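Local coordinates for protein acetyl-xylan esterase (Streptomyces lividans, PDB 2CC0) that removes acetyl groups from xylan as a metal-ion-dependent family 4 carbohydrate esterase, resembling peptidoglycan deacetylases, at residues 27-32 with 167-172; 137-142 with 159-164. All coordinates share one frame; numbering follows the deposited sequence.

Contact 1: 27-32 with 167-172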
loop_
_atom_site.group_PDB
_atom_site.type_symbol
_atom_site.label_atom_id
_atom_site.label_comp_id
_atom_site.label_asym_id
_atom_site.label_seq_id
_atom_site.Cartn_x
_atom_site.Cartn_y
_atom_site.Cartn_z
ATOM N N ARG A 27 -9.378 -22.145 9.796
ATOM C CA ARG A 27 -8.423 -23.261 9.872
ATOM C C ARG A 27 -8.930 -24.497 9.118
ATOM O O ARG A 27 -8.155 -25.162 8.430
ATOM C CB ARG A 27 -8.070 -23.617 11.315
ATOM C CG ARG A 27 -6.949 -24.695 11.361
ATOM C CD ARG A 27 -6.087 -24.609 12.582
ATOM N NE ARG A 27 -4.750 -25.185 12.347
ATOM C CZ ARG A 27 -3.689 -24.895 13.094
ATOM N NH1 ARG A 27 -3.816 -24.054 14.103
ATOM N NH2 ARG A 27 -2.506 -25.459 12.849
ATOM N N GLN A 28 -10.220 -24.801 9.231
ATOM C CA GLN A 28 -10.764 -25.994 8.552
ATOM C C GLN A 28 -10.666 -25.872 7.033
ATOM O O GLN A 28 -10.591 -26.882 6.317
ATOM C CB GLN A 28 -12.194 -26.267 8.983
ATOM C CG GLN A 28 -12.300 -26.716 10.427
ATOM C CD GLN A 28 -13.706 -26.538 10.978
ATOM O OE1 GLN A 28 -14.661 -26.380 10.214
ATOM N NE2 GLN A 28 -13.838 -26.530 12.305
ATOM N N ASN A 29 -10.633 -24.624 6.552
ATOM C CA ASN A 29 -10.537 -24.351 5.130
ATOM C C ASN A 29 -9.136 -23.938 4.678
ATOM O O ASN A 29 -8.944 -23.523 3.531
ATOM C CB ASN A 29 -11.591 -23.330 4.730
ATOM C CG ASN A 29 -12.992 -23.942 4.723
ATOM O OD1 ASN A 29 -13.371 -24.599 3.760
ATOM N ND2 ASN A 29 -13.740 -23.757 5.802
ATOM N N GLY A 30 -8.175 -24.084 5.587
ATOM C CA GLY A 30 -6.760 -23.919 5.281
ATOM C C GLY A 30 -6.376 -22.476 5.031
ATOM O O GLY A 30 -5.452 -22.199 4.253
ATOM N N LEU A 31 -7.089 -21.558 5.675
ATOM C CA LEU A 31 -6.856 -20.121 5.445
ATOM C C LEU A 31 -6.218 -19.463 6.669
ATOM O O LEU A 31 -6.537 -19.808 7.817
ATOM C CB LEU A 31 -8.181 -19.403 5.137
ATOM C CG LEU A 31 -8.966 -19.804 3.894
ATOM C CD1 LEU A 31 -10.310 -19.080 3.945
ATOM C CD2 LEU A 31 -8.153 -19.451 2.643
ATOM N N ARG A 32 -5.323 -18.512 6.413
ATOM C CA ARG A 32 -4.738 -17.674 7.450
ATOM C C ARG A 32 -5.130 -16.233 7.155
ATOM O O ARG A 32 -5.444 -15.878 5.998
ATOM C CB ARG A 32 -3.222 -17.825 7.511
ATOM C CG ARG A 32 -2.801 -19.300 7.764
ATOM C CD ARG A 32 -1.315 -19.464 7.729
ATOM N NE ARG A 32 -0.734 -18.922 8.955
ATOM C CZ ARG A 32 0.565 -18.891 9.236
ATOM N NH1 ARG A 32 1.463 -19.385 8.369
ATOM N NH2 ARG A 32 0.977 -18.372 10.388
ATOM N N ARG A 167 -16.420 -20.967 0.476
ATOM C CA ARG A 167 -16.384 -20.420 -0.884
ATOM C C ARG A 167 -15.244 -19.435 -1.120
ATOM O O ARG A 167 -14.739 -19.320 -2.245
ATOM C CB ARG A 167 -17.717 -19.792 -1.253
ATOM C CG ARG A 167 -18.774 -20.850 -1.588
ATOM C CD ARG A 167 -20.148 -20.215 -1.664
ATOM N NE ARG A 167 -20.290 -19.306 -2.802
ATOM C CZ ARG A 167 -21.226 -18.359 -2.889
ATOM N NH1 ARG A 167 -22.116 -18.195 -1.909
ATOM N NH2 ARG A 167 -21.276 -17.571 -3.957
ATOM N N ILE A 168 -14.820 -18.739 -0.079
ATOM C CA ILE A 168 -13.590 -17.921 -0.184
ATOM C C ILE A 168 -12.367 -18.810 -0.478
ATOM O O ILE A 168 -11.571 -18.538 -1.397
ATOM C CB ILE A 168 -13.398 -17.067 1.079
ATOM C CG1 ILE A 168 -14.468 -15.944 1.094
ATOM C CG2 ILE A 168 -11.961 -16.516 1.151
ATOM C CD1 ILE A 168 -14.526 -15.102 2.377
ATOM N N ALA A 169 -12.217 -19.891 0.286
ATOM C CA ALA A 169 -11.116 -20.834 0.083
ATOM C C ALA A 169 -11.186 -21.390 -1.347
ATOM O O ALA A 169 -10.166 -21.472 -2.031
ATOM C CB ALA A 169 -11.181 -21.956 1.110
ATOM N N GLN A 170 -12.397 -21.741 -1.796
ATOM C CA GLN A 170 -12.601 -22.263 -3.160
ATOM C C GLN A 170 -12.229 -21.279 -4.243
ATOM O O GLN A 170 -11.563 -21.636 -5.230
ATOM C CB GLN A 170 -14.066 -22.680 -3.334
ATOM C CG GLN A 170 -14.400 -23.916 -2.529
ATOM C CD GLN A 170 -15.889 -24.119 -2.382
ATOM O OE1 GLN A 170 -16.679 -23.631 -3.199
ATOM N NE2 GLN A 170 -16.283 -24.832 -1.330
ATOM N N THR A 171 -12.656 -20.029 -4.046
ATOM C CA THR A 171 -12.345 -18.953 -4.977
ATOM C C THR A 171 -10.833 -18.768 -5.117
ATOM O O THR A 171 -10.313 -18.685 -6.235
ATOM C CB THR A 171 -13.023 -17.647 -4.522
ATOM O OG1 THR A 171 -14.440 -17.853 -4.505
ATOM C CG2 THR A 171 -12.700 -16.480 -5.477
ATOM N N LEU A 172 -10.126 -18.694 -3.988
ATOM C CA LEU A 172 -8.683 -18.507 -4.026
ATOM C C LEU A 172 -7.994 -19.695 -4.697
ATOM O O LEU A 172 -7.143 -19.505 -5.568
ATOM C CB LEU A 172 -8.112 -18.280 -2.626
ATOM C CG LEU A 172 -8.561 -16.957 -1.992
ATOM C CD1 LEU A 172 -7.952 -16.872 -0.586
ATOM C CD2 LEU A 172 -8.175 -15.753 -2.861
#

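Contact 2: 137-142 with 159-164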
loop_
_atom_site.group_PDB
_atom_site.type_symbol
_atom_site.label_atom_id
_atom_site.label_comp_id
_atom_site.label_asym_id
_atom_site.label_seq_id
_atom_site.Cartn_x
_atom_site.Cartn_y
_atom_site.Cartn_z
ATOM N N ASP A 137 -22.944 -14.138 -1.201
ATOM C CA ASP A 137 -22.524 -14.056 -2.597
ATOM C C ASP A 137 -21.659 -12.846 -2.883
ATOM O O ASP A 137 -20.664 -12.962 -3.593
ATOM C CB ASP A 137 -23.735 -13.981 -3.522
ATOM C CG ASP A 137 -24.406 -15.319 -3.739
ATOM O OD1 ASP A 137 -23.842 -16.381 -3.402
ATOM O OD2 ASP A 137 -25.524 -15.300 -4.300
ATOM N N ALA A 138 -22.072 -11.684 -2.370
ATOM C CA ALA A 138 -21.378 -10.432 -2.636
ATOM C C ALA A 138 -19.973 -10.453 -2.003
ATOM O O ALA A 138 -19.013 -9.936 -2.581
ATOM C CB ALA A 138 -22.199 -9.239 -2.147
ATOM N N ILE A 139 -19.866 -11.069 -0.827
ATOM C CA ILE A 139 -18.568 -11.157 -0.115
ATOM C C ILE A 139 -17.607 -12.040 -0.917
ATOM O O ILE A 139 -16.430 -11.688 -1.099
ATOM C CB ILE A 139 -18.775 -11.693 1.340
ATOM C CG1 ILE A 139 -19.608 -10.698 2.164
ATOM C CG2 ILE A 139 -17.429 -12.028 2.044
ATOM C CD1 ILE A 139 -20.206 -11.303 3.460
ATOM N N VAL A 140 -18.091 -13.202 -1.370
ATOM C CA VAL A 140 -17.285 -14.101 -2.187
ATOM C C VAL A 140 -16.842 -13.406 -3.479
ATOM O O VAL A 140 -15.681 -13.540 -3.889
ATOM C CB VAL A 140 -18.033 -15.430 -2.503
ATOM C CG1 VAL A 140 -17.188 -16.320 -3.427
ATOM C CG2 VAL A 140 -18.354 -16.180 -1.171
ATOM N N GLN A 141 -17.765 -12.667 -4.107
ATOM C CA GLN A 141 -17.481 -11.880 -5.307
ATOM C C GLN A 141 -16.368 -10.851 -5.058
ATOM O O GLN A 141 -15.483 -10.648 -5.892
ATOM C CB GLN A 141 -18.757 -11.179 -5.778
ATOM C CG GLN A 141 -18.584 -10.320 -7.035
ATOM C CD GLN A 141 -18.028 -11.093 -8.244
ATOM O OE1 GLN A 141 -17.377 -10.513 -9.115
ATOM N NE2 GLN A 141 -18.290 -12.393 -8.298
ATOM N N ALA A 142 -16.424 -10.191 -3.896
ATOM C CA ALA A 142 -15.379 -9.206 -3.531
ATOM C C ALA A 142 -14.010 -9.906 -3.454
ATOM O O ALA A 142 -13.016 -9.403 -3.962
ATOM C CB ALA A 142 -15.721 -8.528 -2.202
ATOM N N ALA A 159 -22.542 -12.654 10.173
ATOM C CA ALA A 159 -22.878 -14.038 9.889
ATOM C C ALA A 159 -22.568 -14.460 8.442
ATOM O O ALA A 159 -22.139 -15.588 8.186
ATOM C CB ALA A 159 -24.347 -14.305 10.237
ATOM N N ASN A 160 -22.758 -13.546 7.488
ATOM C CA ASN A 160 -22.529 -13.882 6.086
ATOM C C ASN A 160 -21.041 -14.073 5.780
ATOM O O ASN A 160 -20.676 -14.821 4.861
ATOM C CB ASN A 160 -23.128 -12.829 5.151
ATOM C CG ASN A 160 -24.633 -12.763 5.239
ATOM O OD1 ASN A 160 -25.277 -13.633 5.850
ATOM N ND2 ASN A 160 -25.208 -11.719 4.649
ATOM N N THR A 161 -20.189 -13.406 6.567
ATOM C CA THR A 161 -18.742 -13.626 6.472
ATOM C C THR A 161 -18.364 -15.043 6.923
ATOM O O THR A 161 -17.653 -15.758 6.222
ATOM C CB THR A 161 -17.996 -12.529 7.216
ATOM O OG1 THR A 161 -18.378 -11.271 6.635
ATOM C CG2 THR A 161 -16.450 -12.720 7.142
ATOM N N LEU A 162 -18.891 -15.465 8.064
ATOM C CA LEU A 162 -18.654 -16.848 8.497
ATOM C C LEU A 162 -19.142 -17.843 7.431
ATOM O O LEU A 162 -18.448 -18.803 7.110
ATOM C CB LEU A 162 -19.357 -17.106 9.828
ATOM C CG LEU A 162 -19.246 -18.545 10.341
ATOM C CD1 LEU A 162 -17.783 -18.911 10.691
ATOM C CD2 LEU A 162 -20.134 -18.705 11.559
ATOM N N ALA A 163 -20.328 -17.589 6.861
ATOM C CA ALA A 163 -20.906 -18.503 5.864
ATOM C C ALA A 163 -20.078 -18.562 4.577
ATOM O O ALA A 163 -20.080 -19.571 3.860
ATOM C CB ALA A 163 -22.309 -18.084 5.541
ATOM N N ALA A 164 -19.386 -17.457 4.292
ATOM C CA ALA A 164 -18.581 -17.310 3.079
ATOM C C ALA A 164 -17.263 -18.071 3.086
ATOM O O ALA A 164 -16.674 -18.294 2.027
ATOM C CB ALA A 164 -18.307 -15.799 2.825
#

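Contact 1: 27-32 with 167-172
L31 and N29 meet A169 where the Schellman motif that ends helix 19-28 lies against the flank of helix 159-174, two elements packed around the parallel sheet of this polysaccharide deacetylase fold. In the motif G30, at positive phi (71°), is the C-prime residue: its N returns to R27 O at 3.0 Å, and L31 N reaches back to O of L26. The chain is thereby turned so that L31 points at the second helix. The buried, well-packed part of the contact is apolar. CG of L31 lies anti to its carbonyl carbon (chi1 -62°), and the two methyls beyond it part over the helix. L31 CD1 rests 4.1 Å from A169 CB and also touches I168 CG2, the side chains of L31 and I168 crossing at about a right angle. L31 CD2 goes to L172 CD1, likewise at 4.1 Å, one helical turn beyond I168. Toward the sheet, L31 also packs on L9 of strand 5-12 and L172 on V7, so this end of the contact closes onto the sheet. The N29 side brings the closest atoms together but is partly exposed to solvent. There the small A169 lets the backbones approach to 6.2 Å between the CA atoms of N29 and A169, and A169 CB sits 3.9 Å from N29 CB. The amide of N29 takes no part in this touch; its ND2 bonds to O of A25, in the last turn of the helix it follows, and its side chain also packs on I165 and P166. Nothing polar ties the two segments together, and the shortest approach between them is the 3.6 Å from N29 O to A169 CB, an oxygen beside a methyl.

Contact 2: 137-142 with 159-164
V140 and A164 mark the closest backbone approach of two helical segments, their CA atoms 6.3 Å apart. The axes of 137-142 and 159-164 pass at 9.2 Å with a crossing angle of -60°, so the helices splay apart quickly and only a few side chains on each meet. The small A164 occupies the near point. Its CB is received by two branched residues: I139 CG2 at 3.9 Å and V140 CG2 at 4.0 Å. In V140 the CG2 branch lies anti to the carbonyl carbon, while CG1 is anti to the backbone N (chi1 177°); it is CG2 that meets A164. I139 reaches further, one turn back along the second helix. Its CD1, extended by a chi2 of 163°, ends at both N160 CB and T161 OG1, each 3.7 Å away, and its side chain crosses those of N160 and T161 at about a right angle. One isoleucine thus spans the first turn of helix 159-174, with CG2 on A164 and CD1 on N160 and T161. The polar ends of that turn are engaged elsewhere: N160 ND2 bonds to O of A134, and T161 OG1 to OD2 of D130, both from the loop region ahead of helix 136-144, whose D130 and A134 also touch I139. Between these two segments the contact is therefore held by methyl packing, with the T161 hydroxyl beside a methyl but supplied with a partner in D130. The side-chain bonds of N160 and T161 tie this first turn to the preceding loop, and a direct polar tie between the two helices comes later, at R167 and D137.

In the fold
Helix 159-174 serves both contacts: its first turns meet helix 136-144 in contact 2, and its later turns meet the end of helix 19-28 in contact 1. The contact centres lie 12 Å apart. They are bridged directly by a salt bridge from R167 NH2 to D137 OD1 at 2.9 Å, by T171 OG1 packing on V140 CG1 at 3.3 Å, and by R167 CB on V140 CG2 at 3.7 Å. Helix 136-144 is thus held along more than one turn of its partner. The zinc ion, bound by D13, H62 and H66, is about 13 Å from the T161 side chain, so contact 2 is not part of the metal's first shell.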